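Local coordinates for protein type I polyketide synthase PikAII (Streptomyces venezuelae, PDB 3QP9) that probably epimerizes the alpha-substituent of a polyketide intermediate without reducing its keto group, as a C2-type ketoreductase with a Rossmann fold, at residues 179-182 against 183-187; 268-271 against 272-276; 307-310 against 311-315. One frame throughout, in Å; residues are numbered along the deposited sequence.

Three helix ends from one chain show how the same backbone event takes on different chemistry with its place in the fold. Contact 1 closes helix 170-185, nearer the middle of the chain, where most of its residues are buried and its carboxylate meets backbone N-H groups of loops. Contacts 2 and 3 lie about 41 and 46 Å from it, centre to centre, on the other side of the chain's centre. They end the adjacent helices 262-274 and 304-313, whose centres of contact are about 9 Å apart and which share a salt bridge. Both outer ends finish in a glycine with positive phi and carry charged, water-linked or solvent-facing side chains; contact 1 ends without one.

Contact 1 of 3, residues 179-182 against 183-187; sequences GRVA and ALEHP
Two flat groups meet the preceding turn: the Glu185 carboxylate has Val181 CG1 over one face, while the His186 imidazole meets Ala182 O obliquely, with CD2 4.1 Å from that oxygen. CG1 of Val181 is 3.4 Å from Glu185 OE2. Val181 holds this methyl anti to its own backbone nitrogen (chi1 173°), which brings the methyl alongside Glu185, one turn on. The glutamate chain is extended beyond CG, and the two side chains run side by side in the same direction. Both carboxylate oxygens are engaged beyond the helix: OE2 accepts the N-H of Gly411 and OE1 that of Leu358.

The backbone shows an orderly helix close. Ala183 N donates to Gly179 O over 2.9 Å in an almost straight bond (172°). Glu185 N donates to Val181 O at 2.9 Å, and the same oxygen takes a weak bond from Leu184 N. His186, the first residue to leave helical angles, still donates to Ala182 O at 2.7 Å, and Pro187 follows with no N-H to offer. Ala182 and Ala183 rest on Trp190 of the next strand, as in a Rossmann-type beta-alpha-beta unit.

With backbone N-H groups at its oxygens and a methyl over one face, the Glu185 carboxylate is fixed in rotation, and it is probably retained as the anion while tying the helix end to two loops.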
loop_
_atom_site.group_PDB
_atom_site.type_symbol
_atom_site.label_atom_id
_atom_site.label_comp_id
_atom_site.label_asym_id
_atom_site.label_seq_id
_atom_site.Cartn_x
_atom_site.Cartn_y
_atom_site.Cartn_z
ATOM N N GLY A 179 3.022 -8.505 0.259
ATOM C CA GLY A 179 2.351 -9.848 0.228
ATOM C C GLY A 179 1.630 -10.161 -1.052
ATOM O O GLY A 179 1.717 -11.293 -1.569
ATOM N N ARG A 180 0.836 -9.234 -1.570
ATOM C CA ARG A 180 0.253 -9.478 -2.901
ATOM C C ARG A 180 1.291 -9.750 -3.941
ATOM O O ARG A 180 1.048 -10.524 -4.868
ATOM C CB ARG A 180 -0.582 -8.281 -3.339
ATOM C CG ARG A 180 -1.847 -8.143 -2.421
ATOM C CD ARG A 180 -2.692 -6.898 -2.994
ATOM N NE ARG A 180 -2.278 -5.598 -2.410
ATOM C CZ ARG A 180 -2.730 -5.124 -1.255
ATOM N NH1 ARG A 180 -3.586 -5.822 -0.504
ATOM N NH2 ARG A 180 -2.240 -3.969 -0.794
ATOM N N VAL A 181 2.433 -9.099 -3.825
ATOM C CA VAL A 181 3.527 -9.320 -4.794
ATOM C C VAL A 181 4.158 -10.734 -4.576
ATOM O O VAL A 181 4.352 -11.498 -5.573
ATOM C CB VAL A 181 4.599 -8.170 -4.775
ATOM C CG1 VAL A 181 5.880 -8.605 -5.757
ATOM C CG2 VAL A 181 3.932 -6.876 -5.227
ATOM N N ALA A 182 4.354 -11.115 -3.299
ATOM C CA ALA A 182 4.845 -12.470 -2.971
ATOM C C ALA A 182 3.916 -13.580 -3.503
ATOM O O ALA A 182 4.398 -14.608 -4.009
ATOM C CB ALA A 182 5.072 -12.630 -1.462
ATOM N N ALA A 183 2.616 -13.369 -3.405
ATOM C CA ALA A 183 1.653 -14.237 -4.105
ATOM C C ALA A 183 1.911 -14.463 -5.595
ATOM O O ALA A 183 1.643 -15.586 -6.120
ATOM C CB ALA A 183 0.192 -13.700 -3.962
ATOM N N LEU A 184 2.307 -13.410 -6.306
ATOM C CA LEU A 184 2.477 -13.543 -7.777
ATOM C C LEU A 184 3.824 -14.127 -8.078
ATOM O O LEU A 184 3.974 -14.903 -9.032
ATOM C CB LEU A 184 2.393 -12.211 -8.477
ATOM C CG LEU A 184 1.056 -11.496 -8.372
ATOM C CD1 LEU A 184 1.126 -10.042 -8.903
ATOM C CD2 LEU A 184 0.044 -12.333 -9.091
ATOM N N GLU A 185 4.793 -13.810 -7.221
ATOM C CA GLU A 185 6.165 -14.314 -7.399
ATOM C C GLU A 185 6.434 -15.720 -6.848
ATOM O O GLU A 185 7.311 -16.445 -7.354
ATOM C CB GLU A 185 7.197 -13.278 -6.879
ATOM C CG GLU A 185 7.188 -11.896 -7.591
ATOM C CD GLU A 185 8.270 -10.996 -7.029
ATOM O OE1 GLU A 185 8.917 -11.348 -6.004
ATOM O OE2 GLU A 185 8.453 -9.912 -7.588
ATOM N N HIS A 186 5.742 -16.115 -5.786
ATOM C CA HIS A 186 5.912 -17.461 -5.226
ATOM C C HIS A 186 4.540 -18.127 -5.056
ATOM O O HIS A 186 4.063 -18.386 -3.935
ATOM C CB HIS A 186 6.685 -17.385 -3.894
ATOM C CG HIS A 186 8.004 -16.704 -4.018
ATOM N ND1 HIS A 186 9.114 -17.350 -4.520
ATOM C CD2 HIS A 186 8.409 -15.452 -3.689
ATOM C CE1 HIS A 186 10.144 -16.521 -4.531
ATOM N NE2 HIS A 186 9.748 -15.359 -4.035
ATOM N N PRO A 187 3.847 -18.319 -6.160
ATOM C CA PRO A 187 2.439 -18.687 -5.986
ATOM C C PRO A 187 2.199 -20.072 -5.339
ATOM O O PRO A 187 1.185 -20.292 -4.754
ATOM C CB PRO A 187 1.907 -18.704 -7.405
ATOM C CG PRO A 187 3.196 -18.864 -8.288
ATOM C CD PRO A 187 4.235 -18.121 -7.563
#

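Contact 2 of 3, residues 268-271 against 272-276; sequences ARRL and ARDGA
Leu271 O is the gripped atom at this helix end, taking Ala276 N at 2.9 Å and, more weakly, Gly275 N at 3.1 Å. The Ala276 donor stands above the carbonyl plane, 36° out of it, as the chain curls back over the last turn. Gly275 N also reaches Ala272 O, and this bond together with that from Ala276 N to Leu271 O defines a Schellman motif. Gly275 takes a positive phi (125°), a conformation readily adopted by glycine. Beyond it, Ala276 CB comes back within 4.1 Å of Leu271 CB.

Within this turn, water links the charged groups of the outer face. Arg270 and Asp274 cross obliquely, their guanidinium and carboxylate planes 64° apart, and the touching atoms are Arg270 CD and Asp274 OD2 (3.4 Å) rather than opposite charges. Bends at chi2 and chi3 fold the arginine so that water 1, in plane at the guanidinium edge, accepts from Arg270 NH2 and donates to Asp274 OD2. Water 2 links Arg273 NH2 to Arg270 NE, the latter bond weak. Arg270 is held further by Ala469 O and Thr473, and Arg269 by Glu266.

In the fold, the helix connects strands 253-256 and 278-283 of a Rossmann beta-alpha-beta unit and packs on them: Leu271 meets Val254, Val256 and Leu279, while Ala272 abuts Leu310 and Leu313 of helix 304-313.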
loop_
_atom_site.group_PDB
_atom_site.type_symbol
_atom_site.label_atom_id
_atom_site.label_comp_id
_atom_site.label_asym_id
_atom_site.label_seq_id
_atom_site.Cartn_x
_atom_site.Cartn_y
_atom_site.Cartn_z
ATOM N N ALA A 268 0.658 21.478 -11.501
ATOM C CA ALA A 268 0.746 22.902 -11.207
ATOM C C ALA A 268 0.260 23.789 -12.356
ATOM O O ALA A 268 -0.435 24.775 -12.091
ATOM C CB ALA A 268 2.233 23.255 -10.782
ATOM N N ARG A 269 0.540 23.428 -13.619
ATOM C CA ARG A 269 -0.028 24.153 -14.766
ATOM C C ARG A 269 -1.543 24.087 -14.714
ATOM O O ARG A 269 -2.225 25.082 -14.927
ATOM C CB ARG A 269 0.398 23.634 -16.143
ATOM C CG ARG A 269 1.879 23.686 -16.392
ATOM C CD ARG A 269 2.199 23.220 -17.815
ATOM N NE ARG A 269 3.569 23.588 -18.054
ATOM C CZ ARG A 269 4.611 22.766 -18.049
ATOM N NH1 ARG A 269 5.774 23.299 -18.283
ATOM N NH2 ARG A 269 4.474 21.465 -17.823
ATOM N N ARG A 270 -2.057 22.902 -14.435
ATOM C CA ARG A 270 -3.509 22.752 -14.351
ATOM C C ARG A 270 -4.084 23.576 -13.250
ATOM O O ARG A 270 -5.182 24.170 -13.414
ATOM C CB ARG A 270 -3.921 21.270 -14.208
ATOM C CG ARG A 270 -5.371 21.003 -13.990
ATOM C CD ARG A 270 -6.224 21.393 -15.206
ATOM N NE ARG A 270 -5.968 20.474 -16.306
ATOM C CZ ARG A 270 -6.665 19.343 -16.533
ATOM N NH1 ARG A 270 -6.327 18.602 -17.570
ATOM N NH2 ARG A 270 -7.709 19.009 -15.788
ATOM N N LEU A 271 -3.456 23.582 -12.066
ATOM C CA LEU A 271 -4.020 24.404 -10.960
ATOM C C LEU A 271 -4.045 25.884 -11.336
ATOM O O LEU A 271 -5.040 26.611 -11.166
ATOM C CB LEU A 271 -3.136 24.180 -9.715
ATOM C CG LEU A 271 -3.342 22.817 -9.027
ATOM C CD1 LEU A 271 -2.205 22.412 -8.141
ATOM C CD2 LEU A 271 -4.564 23.029 -8.165
ATOM N N ALA A 272 -2.998 26.333 -11.969
ATOM C CA ALA A 272 -2.998 27.756 -12.415
ATOM C C ALA A 272 -4.103 28.013 -13.422
ATOM O O ALA A 272 -4.879 28.998 -13.288
ATOM C CB ALA A 272 -1.707 28.051 -13.047
ATOM N N ARG A 273 -4.197 27.135 -14.403
ATOM C CA ARG A 273 -5.246 27.295 -15.386
ATOM C C ARG A 273 -6.634 27.350 -14.743
ATOM O O ARG A 273 -7.476 28.119 -15.155
ATOM C CB ARG A 273 -5.176 26.301 -16.566
ATOM C CG ARG A 273 -4.015 26.638 -17.583
ATOM C CD ARG A 273 -4.052 25.789 -18.910
ATOM N NE ARG A 273 -2.883 26.127 -19.744
ATOM C CZ ARG A 273 -1.815 25.333 -19.874
ATOM N NH1 ARG A 273 -0.808 25.734 -20.645
ATOM N NH2 ARG A 273 -1.775 24.121 -19.273
ATOM N N ASP A 274 -6.868 26.525 -13.736
ATOM C CA ASP A 274 -8.169 26.379 -13.147
ATOM C C ASP A 274 -8.490 27.524 -12.193
ATOM O O ASP A 274 -9.609 27.691 -11.730
ATOM C CB ASP A 274 -8.217 25.045 -12.367
ATOM C CG ASP A 274 -8.397 23.816 -13.288
ATOM O OD1 ASP A 274 -8.693 23.962 -14.508
ATOM O OD2 ASP A 274 -8.245 22.698 -12.778
ATOM N N GLY A 275 -7.491 28.325 -11.852
ATOM C CA GLY A 275 -7.794 29.561 -11.074
ATOM C C GLY A 275 -6.994 29.656 -9.782
ATOM O O GLY A 275 -7.237 30.545 -9.034
ATOM N N ALA A 276 -6.033 28.740 -9.511
ATOM C CA ALA A 276 -5.311 28.827 -8.228
ATOM C C ALA A 276 -4.374 30.058 -8.286
ATOM O O ALA A 276 -3.603 30.202 -9.198
ATOM C CB ALA A 276 -4.500 27.555 -7.931
HETATM O O HOH W 1 -8.722 20.304 -13.396
HETATM O O HOH W 2 -3.769 22.487 -17.872
#

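Contact 3 of 3, residues 307-310 against 311-315; sequences VAEL and ADLGA
Leu310 and Leu313 mark the packed side of this helix end, with Leu310 CD2 at 4.2 Å from Leu313 CD1. Leu310 is buried and continues inward to Leu281 and Ala317 of two strands, whereas Leu313 turns to Ala272 and Arg273 of the neighbouring helix. Glu309 lies alongside Leu313, pointing the same way. Its CG is anti to the backbone nitrogen (chi1 -173°) and the chain beyond is extended, which carries OE1 past the leucine methyl CD1 at 4.1 Å to a salt bridge with Arg269. The carboxylate is thus held by charge at one side of an apolar patch.

The opposite character appears at Ala308, Ala311 and Asp312, which are exposed. There the meetings are between small side chains and backbone: Ala311 CB sits 3.4 Å from Ala308 O, and Asp312 OD2 is 4.1 Å from that same Ala308 O.

Between the two sides the backbone closes tightly. Ala315 N donates to Leu310 O at 2.8 Å, and Gly314 N to Ala311 O at 3.0 Å; Leu313 N donates to Glu309 O. Water 3 donates to both Val307 O and Ala315 O, at 2.8 Å each, bridging Val307, more than a turn before the helix end, to Ala315 just past the glycine. The positive phi of Gly314 (121°) lets the chain reverse. This is a Schellman motif, here ending a helix that turns directly into strand 316-321, the helix-to-strand return found in Rossmann folds.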
loop_
_atom_site.group_PDB
_atom_site.type_symbol
_atom_site.label_atom_id
_atom_site.label_comp_id
_atom_site.label_asym_id
_atom_site.label_seq_id
_atom_site.Cartn_x
_atom_site.Cartn_y
_atom_site.Cartn_z
ATOM N N VAL A 307 8.126 28.874 -13.336
ATOM C CA VAL A 307 7.602 30.028 -12.561
ATOM C C VAL A 307 7.111 31.200 -13.431
ATOM O O VAL A 307 6.003 31.819 -13.158
ATOM C CB VAL A 307 8.663 30.617 -11.588
ATOM C CG1 VAL A 307 8.106 31.920 -10.926
ATOM C CG2 VAL A 307 9.061 29.568 -10.495
ATOM N N ALA A 308 7.894 31.502 -14.455
ATOM C CA ALA A 308 7.511 32.581 -15.379
ATOM C C ALA A 308 6.220 32.161 -16.126
ATOM O O ALA A 308 5.273 32.956 -16.205
ATOM C CB ALA A 308 8.605 32.944 -16.288
ATOM N N GLU A 309 6.160 30.905 -16.520
ATOM C CA GLU A 309 5.005 30.281 -17.222
ATOM C C GLU A 309 3.730 30.316 -16.344
ATOM O O GLU A 309 2.655 30.776 -16.782
ATOM C CB GLU A 309 5.332 28.867 -17.733
ATOM C CG GLU A 309 4.171 28.269 -18.620
ATOM C CD GLU A 309 4.287 26.754 -18.814
ATOM O OE1 GLU A 309 3.322 26.148 -19.336
ATOM O OE2 GLU A 309 5.338 26.165 -18.467
ATOM N N LEU A 310 3.865 29.921 -15.079
ATOM C CA LEU A 310 2.722 29.876 -14.218
ATOM C C LEU A 310 2.180 31.285 -13.918
ATOM O O LEU A 310 0.980 31.446 -13.697
ATOM C CB LEU A 310 3.060 29.180 -12.922
ATOM C CG LEU A 310 3.441 27.682 -13.106
ATOM C CD1 LEU A 310 4.144 27.253 -11.753
ATOM C CD2 LEU A 310 2.084 26.880 -13.414
ATOM N N ALA A 311 3.072 32.290 -13.873
ATOM C CA ALA A 311 2.668 33.695 -13.725
ATOM C C ALA A 311 1.774 34.078 -14.933
ATOM O O ALA A 311 0.686 34.615 -14.722
ATOM C CB ALA A 311 3.885 34.599 -13.619
ATOM N N ASP A 312 2.204 33.768 -16.164
ATOM C CA ASP A 312 1.321 33.974 -17.353
ATOM C C ASP A 312 -0.051 33.292 -17.257
ATOM O O ASP A 312 -1.078 33.797 -17.806
ATOM C CB ASP A 312 2.000 33.556 -18.640
ATOM C CG ASP A 312 3.063 34.574 -19.096
ATOM O OD1 ASP A 312 2.925 35.723 -18.682
ATOM O OD2 ASP A 312 3.991 34.211 -19.879
ATOM N N LEU A 313 -0.047 32.122 -16.587
ATOM C CA LEU A 313 -1.275 31.306 -16.451
ATOM C C LEU A 313 -2.113 31.795 -15.301
ATOM O O LEU A 313 -3.267 31.347 -15.104
ATOM C CB LEU A 313 -0.881 29.816 -16.248
ATOM C CG LEU A 313 -0.288 29.164 -17.476
ATOM C CD1 LEU A 313 0.266 27.706 -17.116
ATOM C CD2 LEU A 313 -1.354 29.191 -18.634
ATOM N N GLY A 314 -1.530 32.675 -14.481
ATOM C CA GLY A 314 -2.326 33.337 -13.457
ATOM C C GLY A 314 -1.882 33.120 -11.999
ATOM O O GLY A 314 -2.578 33.543 -11.060
ATOM N N ALA A 315 -0.849 32.339 -11.771
ATOM C CA ALA A 315 -0.489 32.069 -10.341
ATOM C C ALA A 315 0.849 32.644 -9.978
ATOM O O ALA A 315 1.748 32.590 -10.783
ATOM C CB ALA A 315 -0.434 30.564 -10.059
HETATM O O HOH W 3 4.569 32.520 -10.866
#